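Local coordinates for protein insect group II chitinase (Ostrinia furnacalis, PDB 5Y29) that probably hydrolyses chitin, the glycosidic linkages between its N-acetylglucosamine units being cut in this catalytic domain of the glycoside hydrolase family 18, at residues Y19-G24 against P275-R280; W133-S138 against N173-D178; I327-V332 against I368-L373. All coordinates share one frame; numbering follows the deposited sequence.

Overall arrangement
All three contacts belong to a family 18 barrel, but they hold different elements and lie about 27 to 31 Å apart, centre to centre. Contact 3 is the buried one, two neighbouring outer helices packed through aliphatic side chains, with a long ion pair at the margin. Contacts 1 and 2 are surface contacts. In contact 1 two loops meet round a tyrosine ring and are bridged by water; in contact 2 a loop carrying a disulfide rests on the first turn of a helix through sulfur and methyl groups. None of the three has a direct hydrogen bond across it. Contact 2 is nested in the chain between the segments of contact 1, while contact 3 follows both.

Contact 1 (Y19-G24 against P275-R280); sequences YRPGIG and PGEYTR
With CG turned opposite the carbonyl carbon (chi1 -60°), the ring of Tyr-278 swings from its own loop to the turn Pro-21 to Gly-24, while Ile-23, with CG1 set between its backbone N and carbonyl carbon (chi1 57°), brings that branch to the ring. The carbonyl of Pro-21 meets the ring at its edge, in plane, its O 3.2 Å from Tyr-278 CD1; the same oxygen accepts the N-H of Gly-24, closing the turn. Ile-23 CG1 lies 3.5 Å from Tyr-278 CE1. Gly-24 N lies 3.5 Å from Tyr-278 CD1. The extended Arg-20 chain passes the tyrosine backbone, Arg-20 CG 3.3 Å from Tyr-278 O, and Thr-279 CG2 sits over one face of the Arg-20 guanidinium, which forms a salt bridge with Asp-349. One water joins Tyr-19 O to Tyr-278 O, and a second Arg-20 NE to Thr-279 O. A serine in place of Tyr-278 would probably leave Ile-23 and the Pro-21 turn without their shared apolar partner and open a gap between the loops. The contact ties the loop after barrel strand 8-14 to the segment between strands 244-257 and 284-286, consistent with the alpha+beta insertion that many GH18 chitinases carry after the seventh barrel strand.

Contact 2 (W133-S138 against N173-D178); sequences WQVDCS and NKMVID
A disulfide sulfur cradled by a methionine is the striking feature here: Cys-137 SG, bonded to Cys-132, has CG, SD and CE of Met-175 all close by, the nearest being CG at 3.7 Å. The contact joins two successive beta-to-alpha loop regions of the GH18 barrel, for segment 133-138 follows strand 122-126 and helix 174-180 follows the adjacent parallel strand 165-170. Met-175 runs straight out from the helix until its last torsion (chi3 73°) bends the methyl, bringing CE near both the sulfur and the carbonyl of Val-135, 3.8 Å from its O. Beside this, Val-135 CG1 lies 4.1 Å from Val-176 CG2, the two side chains crossing at about a right angle; Tyr-129 also touches Val-176. Across the contact there are no hydrogen bonds, and polar groups instead shape each segment from within. A type I' turn from Trp-133 to Asp-136 presents Val-135, closed by Asp-136 N to Trp-133 O. On the helix side Asn-173 is the N-cap, its OD1 taking the N-H of Met-175 at 2.9 Å, so the residue that meets the disulfide has its backbone N tied at the helix start. Asp-136, the last residue of the type I' turn, also starts an Asx turn in which its OD1 accepts from Ser-138 OG at 2.7 Å and from Ser-138 N, both reaching it from one face of the carboxylate.

Contact 3 (I327-V332 against I368-L373); sequences IIKKKV and IKTELL
Helices 327-332 and 368-373 run in broadly the same direction, their axes 9.1 Å apart at closest approach and crossing at -35°, with the backbones nearest at Lys-329 and Glu-371. Val-332 carries much of the packing. Its CG1, set opposite the backbone N (chi1 176°), lies against the aliphatic part of Glu-371, 3.5 Å from CB, and also meets Leu-372 CD2 at 3.7 Å; Val-332 CG2 lies 4.1 Å from Ile-368 CG1. The valine and glutamate side chains slide past each other in opposite directions, so carbon meets carbon along the acid's stem. One turn earlier Ile-328 CG2 presses on Ile-368 CG1 at 3.4 Å, tighter than an ordinary van der Waals contact. Ile-368 and Leu-372 reach on to Leu-9 of strand 8-14, and Ile-368 also to Met-248 of strand 244-257, which places this apolar layer between the helices and the barrel wall. Toward the margin Glu-371 bends at chi2, and Lys-329 crosses it at about a right angle, Lys-329 NZ 4.0 Å from Glu-371 OE1 in a long ion pair. The other carboxylate oxygen, Glu-371 OE2, has a salt bridge with Lys-336; two lysines near one carboxylate would probably help keep it ionised. Such packing of two roughly parallel neighbours, the helices before and after strand 342-346, is characteristic of the outer helical layer of a TIM barrel.

Contact 1 (Y19-G24 against P275-R280)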
# COMPACT_ATOMS: atom_id res chain seq x y z
N TYR A 19 3.80 -5.91 -17.34
CA TYR A 19 4.97 -6.63 -17.84
C TYR A 19 5.13 -7.96 -17.10
O TYR A 19 6.13 -8.23 -16.44
CB TYR A 19 6.22 -5.77 -17.70
CG TYR A 19 6.13 -4.41 -18.34
CD1 TYR A 19 6.36 -4.24 -19.70
CD2 TYR A 19 5.83 -3.28 -17.59
CE1 TYR A 19 6.29 -2.99 -20.29
CE2 TYR A 19 5.77 -2.02 -18.17
CZ TYR A 19 6.00 -1.89 -19.52
OH TYR A 19 5.94 -0.65 -20.11
N ARG A 20 4.10 -8.79 -17.22
CA ARG A 20 4.06 -10.10 -16.59
C ARG A 20 3.52 -11.10 -17.60
O ARG A 20 2.71 -10.75 -18.46
CB ARG A 20 3.18 -10.09 -15.33
CG ARG A 20 3.81 -9.26 -14.20
CD ARG A 20 2.97 -9.22 -12.93
NE ARG A 20 3.62 -8.34 -11.95
CZ ARG A 20 3.00 -7.72 -10.96
NH1 ARG A 20 1.70 -7.87 -10.78
NH2 ARG A 20 3.69 -6.94 -10.14
N PRO A 21 3.97 -12.35 -17.53
CA PRO A 21 3.55 -13.35 -18.53
C PRO A 21 2.18 -13.93 -18.23
O PRO A 21 1.74 -13.99 -17.08
CB PRO A 21 4.63 -14.42 -18.41
CG PRO A 21 5.00 -14.38 -16.96
CD PRO A 21 4.95 -12.91 -16.58
N GLY A 22 1.52 -14.39 -19.29
CA GLY A 22 0.32 -15.21 -19.15
C GLY A 22 -0.73 -14.57 -18.26
O GLY A 22 -1.07 -13.39 -18.41
N ILE A 23 -1.23 -15.35 -17.30
CA ILE A 23 -2.32 -14.87 -16.45
C ILE A 23 -1.89 -13.79 -15.48
O ILE A 23 -2.76 -13.16 -14.86
CB ILE A 23 -2.92 -16.02 -15.62
CG1 ILE A 23 -1.83 -16.67 -14.78
CG2 ILE A 23 -3.60 -17.00 -16.52
CD1 ILE A 23 -2.35 -17.66 -13.82
N GLY A 24 -0.59 -13.57 -15.31
CA GLY A 24 -0.15 -12.49 -14.44
C GLY A 24 -0.21 -11.11 -15.06
O GLY A 24 -0.12 -10.11 -14.35
N PRO A 275 11.95 -16.29 -6.30
CA PRO A 275 10.96 -15.47 -7.02
C PRO A 275 9.84 -16.30 -7.64
O PRO A 275 10.06 -17.42 -8.11
CB PRO A 275 11.79 -14.78 -8.10
CG PRO A 275 13.19 -14.83 -7.61
CD PRO A 275 13.31 -16.09 -6.82
N GLY A 276 8.63 -15.74 -7.64
CA GLY A 276 7.54 -16.34 -8.36
C GLY A 276 7.65 -16.13 -9.86
O GLY A 276 8.34 -15.23 -10.33
N GLU A 277 6.95 -16.98 -10.61
CA GLU A 277 7.04 -16.93 -12.06
C GLU A 277 6.47 -15.64 -12.62
O GLU A 277 6.95 -15.14 -13.65
CB GLU A 277 6.32 -18.14 -12.67
CG GLU A 277 6.04 -18.02 -14.17
CD GLU A 277 7.30 -17.99 -15.02
OE1 GLU A 277 8.37 -18.44 -14.54
OE2 GLU A 277 7.22 -17.53 -16.18
N TYR A 278 5.46 -15.07 -11.96
CA TYR A 278 4.77 -13.89 -12.48
C TYR A 278 5.31 -12.59 -11.92
O TYR A 278 5.48 -11.62 -12.67
CB TYR A 278 3.27 -13.99 -12.18
CG TYR A 278 2.66 -15.21 -12.83
CD1 TYR A 278 2.25 -15.18 -14.15
CD2 TYR A 278 2.54 -16.40 -12.13
CE1 TYR A 278 1.70 -16.30 -14.76
CE2 TYR A 278 2.00 -17.53 -12.73
CZ TYR A 278 1.58 -17.47 -14.04
OH TYR A 278 1.05 -18.60 -14.62
N THR A 279 5.55 -12.54 -10.64
CA THR A 279 6.01 -11.31 -10.04
C THR A 279 7.51 -11.08 -10.09
O THR A 279 7.96 -9.99 -10.00
CB THR A 279 5.46 -11.17 -8.63
OG1 THR A 279 5.81 -12.31 -7.86
CG2 THR A 279 3.98 -11.02 -8.68
N ARG A 280 8.27 -12.16 -10.27
CA ARG A 280 9.72 -12.09 -10.47
C ARG A 280 10.47 -11.21 -9.48
O ARG A 280 11.25 -10.35 -9.88
CB ARG A 280 10.03 -11.65 -11.91
CG ARG A 280 9.18 -12.34 -12.97
CD ARG A 280 10.01 -12.72 -14.18
NE ARG A 280 9.65 -14.03 -14.71
CZ ARG A 280 9.11 -14.23 -15.91
NH1 ARG A 280 8.81 -15.46 -16.30
NH2 ARG A 280 8.88 -13.20 -16.71
O HOH W 1 7.30 -10.61 -14.68
O HOH W 2 6.37 -7.87 -11.77

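Contact 2 (W133-S138 against N173-D178)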
# COMPACT_ATOMS: atom_id res chain seq x y z
N TRP A 133 14.65 8.22 4.75
CA TRP A 133 14.66 7.81 3.36
C TRP A 133 14.78 6.31 3.34
O TRP A 133 15.68 5.79 3.87
CB TRP A 133 15.84 8.46 2.62
CG TRP A 133 15.92 9.98 2.71
CD1 TRP A 133 14.98 10.84 3.21
CD2 TRP A 133 17.03 10.78 2.35
NE1 TRP A 133 15.44 12.12 3.15
CE2 TRP A 133 16.70 12.10 2.61
CE3 TRP A 133 18.28 10.50 1.82
CZ2 TRP A 133 17.56 13.12 2.36
CZ3 TRP A 133 19.12 11.50 1.58
CH2 TRP A 133 18.77 12.79 1.83
N GLN A 134 13.84 5.64 2.71
CA GLN A 134 13.82 4.20 2.63
C GLN A 134 14.02 3.60 4.02
O GLN A 134 14.73 2.67 4.20
CB GLN A 134 14.70 3.60 1.55
CG GLN A 134 14.08 3.74 0.17
CD GLN A 134 14.83 2.99 -0.89
OE1 GLN A 134 15.96 2.65 -0.68
NE2 GLN A 134 14.20 2.76 -2.02
N VAL A 135 13.35 4.23 4.97
CA VAL A 135 13.27 3.87 6.37
C VAL A 135 14.53 4.14 7.19
O VAL A 135 14.57 3.81 8.30
CB VAL A 135 12.81 2.41 6.55
CG1 VAL A 135 12.41 2.15 7.97
CG2 VAL A 135 11.66 2.08 5.66
N ASP A 136 15.55 4.75 6.62
CA ASP A 136 16.79 5.02 7.36
C ASP A 136 16.80 6.45 7.88
O ASP A 136 17.13 7.32 7.19
CB ASP A 136 17.96 4.76 6.44
CG ASP A 136 19.32 4.94 7.11
OD1 ASP A 136 19.45 5.45 8.19
OD2 ASP A 136 20.26 4.54 6.48
N CYS A 137 16.43 6.61 9.12
CA CYS A 137 16.26 7.94 9.68
C CYS A 137 17.58 8.69 9.86
O CYS A 137 17.56 9.88 10.20
CB CYS A 137 15.52 7.86 11.02
SG CYS A 137 13.88 7.08 10.89
N SER A 138 18.69 8.01 9.59
CA SER A 138 19.96 8.66 9.70
C SER A 138 20.30 9.48 8.47
O SER A 138 21.19 10.26 8.50
CB SER A 138 21.06 7.65 10.03
OG SER A 138 21.57 7.03 8.92
N ASN A 173 5.33 2.64 10.88
CA ASN A 173 6.45 2.46 11.80
C ASN A 173 6.55 3.67 12.73
O ASN A 173 6.81 4.78 12.27
CB ASN A 173 7.74 2.28 11.01
CG ASN A 173 8.92 1.94 11.89
OD1 ASN A 173 8.99 2.36 13.04
ND2 ASN A 173 9.86 1.18 11.34
N LYS A 174 6.35 3.43 14.03
CA LYS A 174 6.48 4.46 15.05
C LYS A 174 7.70 5.36 14.84
O LYS A 174 7.61 6.59 14.90
CB LYS A 174 6.54 3.79 16.42
CG LYS A 174 6.29 4.70 17.60
CD LYS A 174 6.18 3.89 18.89
CE LYS A 174 7.32 2.89 19.02
NZ LYS A 174 8.62 3.56 19.31
N MET A 175 8.79 4.81 14.54
CA MET A 175 10.04 5.55 14.36
C MET A 175 9.94 6.57 13.23
O MET A 175 10.41 7.70 13.36
CB MET A 175 11.18 4.56 14.09
CG MET A 175 12.52 5.21 13.78
SD MET A 175 13.86 4.02 13.52
CE MET A 175 13.44 3.36 11.90
N VAL A 176 9.43 6.08 12.15
CA VAL A 176 9.30 6.97 11.00
C VAL A 176 8.26 8.05 11.27
O VAL A 176 8.45 9.22 10.92
CB VAL A 176 8.95 6.15 9.74
CG1 VAL A 176 8.70 7.08 8.56
CG2 VAL A 176 10.05 5.15 9.42
N ILE A 177 7.13 7.68 11.89
CA ILE A 177 6.08 8.64 12.20
C ILE A 177 6.61 9.75 13.10
O ILE A 177 6.36 10.94 12.87
CB ILE A 177 4.88 7.93 12.84
CG1 ILE A 177 4.34 6.85 11.90
CG2 ILE A 177 3.79 8.94 13.22
CD1 ILE A 177 3.47 5.81 12.57
N ASP A 178 7.36 9.37 14.14
CA ASP A 178 7.93 10.35 15.05
C ASP A 178 8.91 11.28 14.34
O ASP A 178 8.96 12.48 14.63
CB ASP A 178 8.66 9.66 16.21
CG ASP A 178 7.74 8.83 17.07
OD1 ASP A 178 6.52 9.10 17.10
OD2 ASP A 178 8.26 7.92 17.75

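Contact 3 (I327-V332 against I368-L373)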
# COMPACT_ATOMS: atom_id res chain seq x y z
N ILE A 327 -8.55 -13.74 7.78
CA ILE A 327 -7.95 -12.61 8.50
C ILE A 327 -8.37 -11.29 7.87
O ILE A 327 -8.47 -10.27 8.57
CB ILE A 327 -6.41 -12.75 8.56
CG1 ILE A 327 -5.85 -11.94 9.73
CG2 ILE A 327 -5.76 -12.32 7.26
CD1 ILE A 327 -6.27 -12.47 11.09
N ILE A 328 -8.64 -11.28 6.57
CA ILE A 328 -9.11 -10.06 5.92
C ILE A 328 -10.45 -9.62 6.52
O ILE A 328 -10.66 -8.44 6.82
CB ILE A 328 -9.22 -10.26 4.40
CG1 ILE A 328 -7.83 -10.34 3.75
CG2 ILE A 328 -10.04 -9.17 3.77
CD1 ILE A 328 -6.99 -9.10 3.93
N LYS A 329 -11.37 -10.57 6.71
CA LYS A 329 -12.64 -10.23 7.35
C LYS A 329 -12.42 -9.74 8.77
O LYS A 329 -13.10 -8.81 9.23
CB LYS A 329 -13.57 -11.45 7.32
CG LYS A 329 -13.95 -11.89 5.92
CD LYS A 329 -14.99 -13.00 5.91
CE LYS A 329 -15.64 -13.13 4.54
NZ LYS A 329 -16.12 -11.81 4.03
N LYS A 330 -11.46 -10.34 9.48
CA LYS A 330 -11.12 -9.87 10.82
C LYS A 330 -10.60 -8.43 10.78
O LYS A 330 -11.00 -7.59 11.60
CB LYS A 330 -10.08 -10.80 11.44
CG LYS A 330 -9.76 -10.50 12.89
CD LYS A 330 -10.99 -10.68 13.77
CE LYS A 330 -10.64 -10.53 15.24
NZ LYS A 330 -9.59 -11.50 15.66
N LYS A 331 -9.74 -8.12 9.81
CA LYS A 331 -9.20 -6.77 9.69
C LYS A 331 -10.28 -5.77 9.32
O LYS A 331 -10.28 -4.63 9.80
CB LYS A 331 -8.06 -6.76 8.67
CG LYS A 331 -6.82 -7.48 9.14
CD LYS A 331 -5.68 -7.34 8.14
CE LYS A 331 -4.38 -7.84 8.74
NZ LYS A 331 -3.24 -7.71 7.79
N VAL A 332 -11.22 -6.15 8.49
CA VAL A 332 -12.27 -5.23 8.11
C VAL A 332 -13.24 -5.00 9.29
O VAL A 332 -13.74 -3.95 9.44
CB VAL A 332 -12.96 -5.65 6.87
CG1 VAL A 332 -14.11 -4.78 6.52
CG2 VAL A 332 -11.95 -5.70 5.75
N ILE A 368 -13.18 -7.99 1.35
CA ILE A 368 -13.17 -6.65 1.95
C ILE A 368 -14.49 -5.95 1.69
O ILE A 368 -15.12 -5.40 2.61
CB ILE A 368 -12.00 -5.82 1.41
CG1 ILE A 368 -10.68 -6.39 1.91
CG2 ILE A 368 -12.16 -4.35 1.83
CD1 ILE A 368 -9.47 -5.87 1.17
N LYS A 369 -14.92 -5.92 0.42
CA LYS A 369 -16.15 -5.23 0.06
C LYS A 369 -17.36 -5.81 0.79
O LYS A 369 -18.20 -5.07 1.30
CB LYS A 369 -16.36 -5.30 -1.46
CG LYS A 369 -17.76 -4.90 -1.91
CD LYS A 369 -17.90 -5.06 -3.41
CE LYS A 369 -19.27 -4.62 -3.89
NZ LYS A 369 -19.47 -4.98 -5.32
N THR A 370 -17.48 -7.15 0.81
CA THR A 370 -18.60 -7.78 1.50
C THR A 370 -18.63 -7.38 2.97
O THR A 370 -19.69 -7.03 3.50
CB THR A 370 -18.53 -9.30 1.35
OG1 THR A 370 -18.61 -9.65 -0.04
CG2 THR A 370 -19.68 -9.97 2.10
N GLU A 371 -17.48 -7.40 3.63
CA GLU A 371 -17.45 -7.08 5.06
C GLU A 371 -17.66 -5.59 5.30
O GLU A 371 -18.26 -5.22 6.32
CB GLU A 371 -16.14 -7.55 5.67
CG GLU A 371 -16.17 -7.66 7.19
CD GLU A 371 -17.25 -8.60 7.68
OE1 GLU A 371 -17.32 -9.74 7.18
OE2 GLU A 371 -18.04 -8.19 8.56
N LEU A 372 -17.18 -4.73 4.40
CA LEU A 372 -17.44 -3.31 4.55
C LEU A 372 -18.93 -3.00 4.43
O LEU A 372 -19.44 -2.10 5.11
CB LEU A 372 -16.65 -2.51 3.51
CG LEU A 372 -15.16 -2.27 3.78
CD1 LEU A 372 -14.52 -1.54 2.61
CD2 LEU A 372 -14.95 -1.49 5.08
N LEU A 373 -19.64 -3.74 3.58
CA LEU A 373 -21.06 -3.53 3.38
C LEU A 373 -21.93 -4.26 4.41
O LEU A 373 -23.13 -3.99 4.48
CB LEU A 373 -21.47 -3.97 1.96
CG LEU A 373 -20.87 -3.14 0.82
CD1 LEU A 373 -21.27 -3.70 -0.54
CD2 LEU A 373 -21.27 -1.68 0.95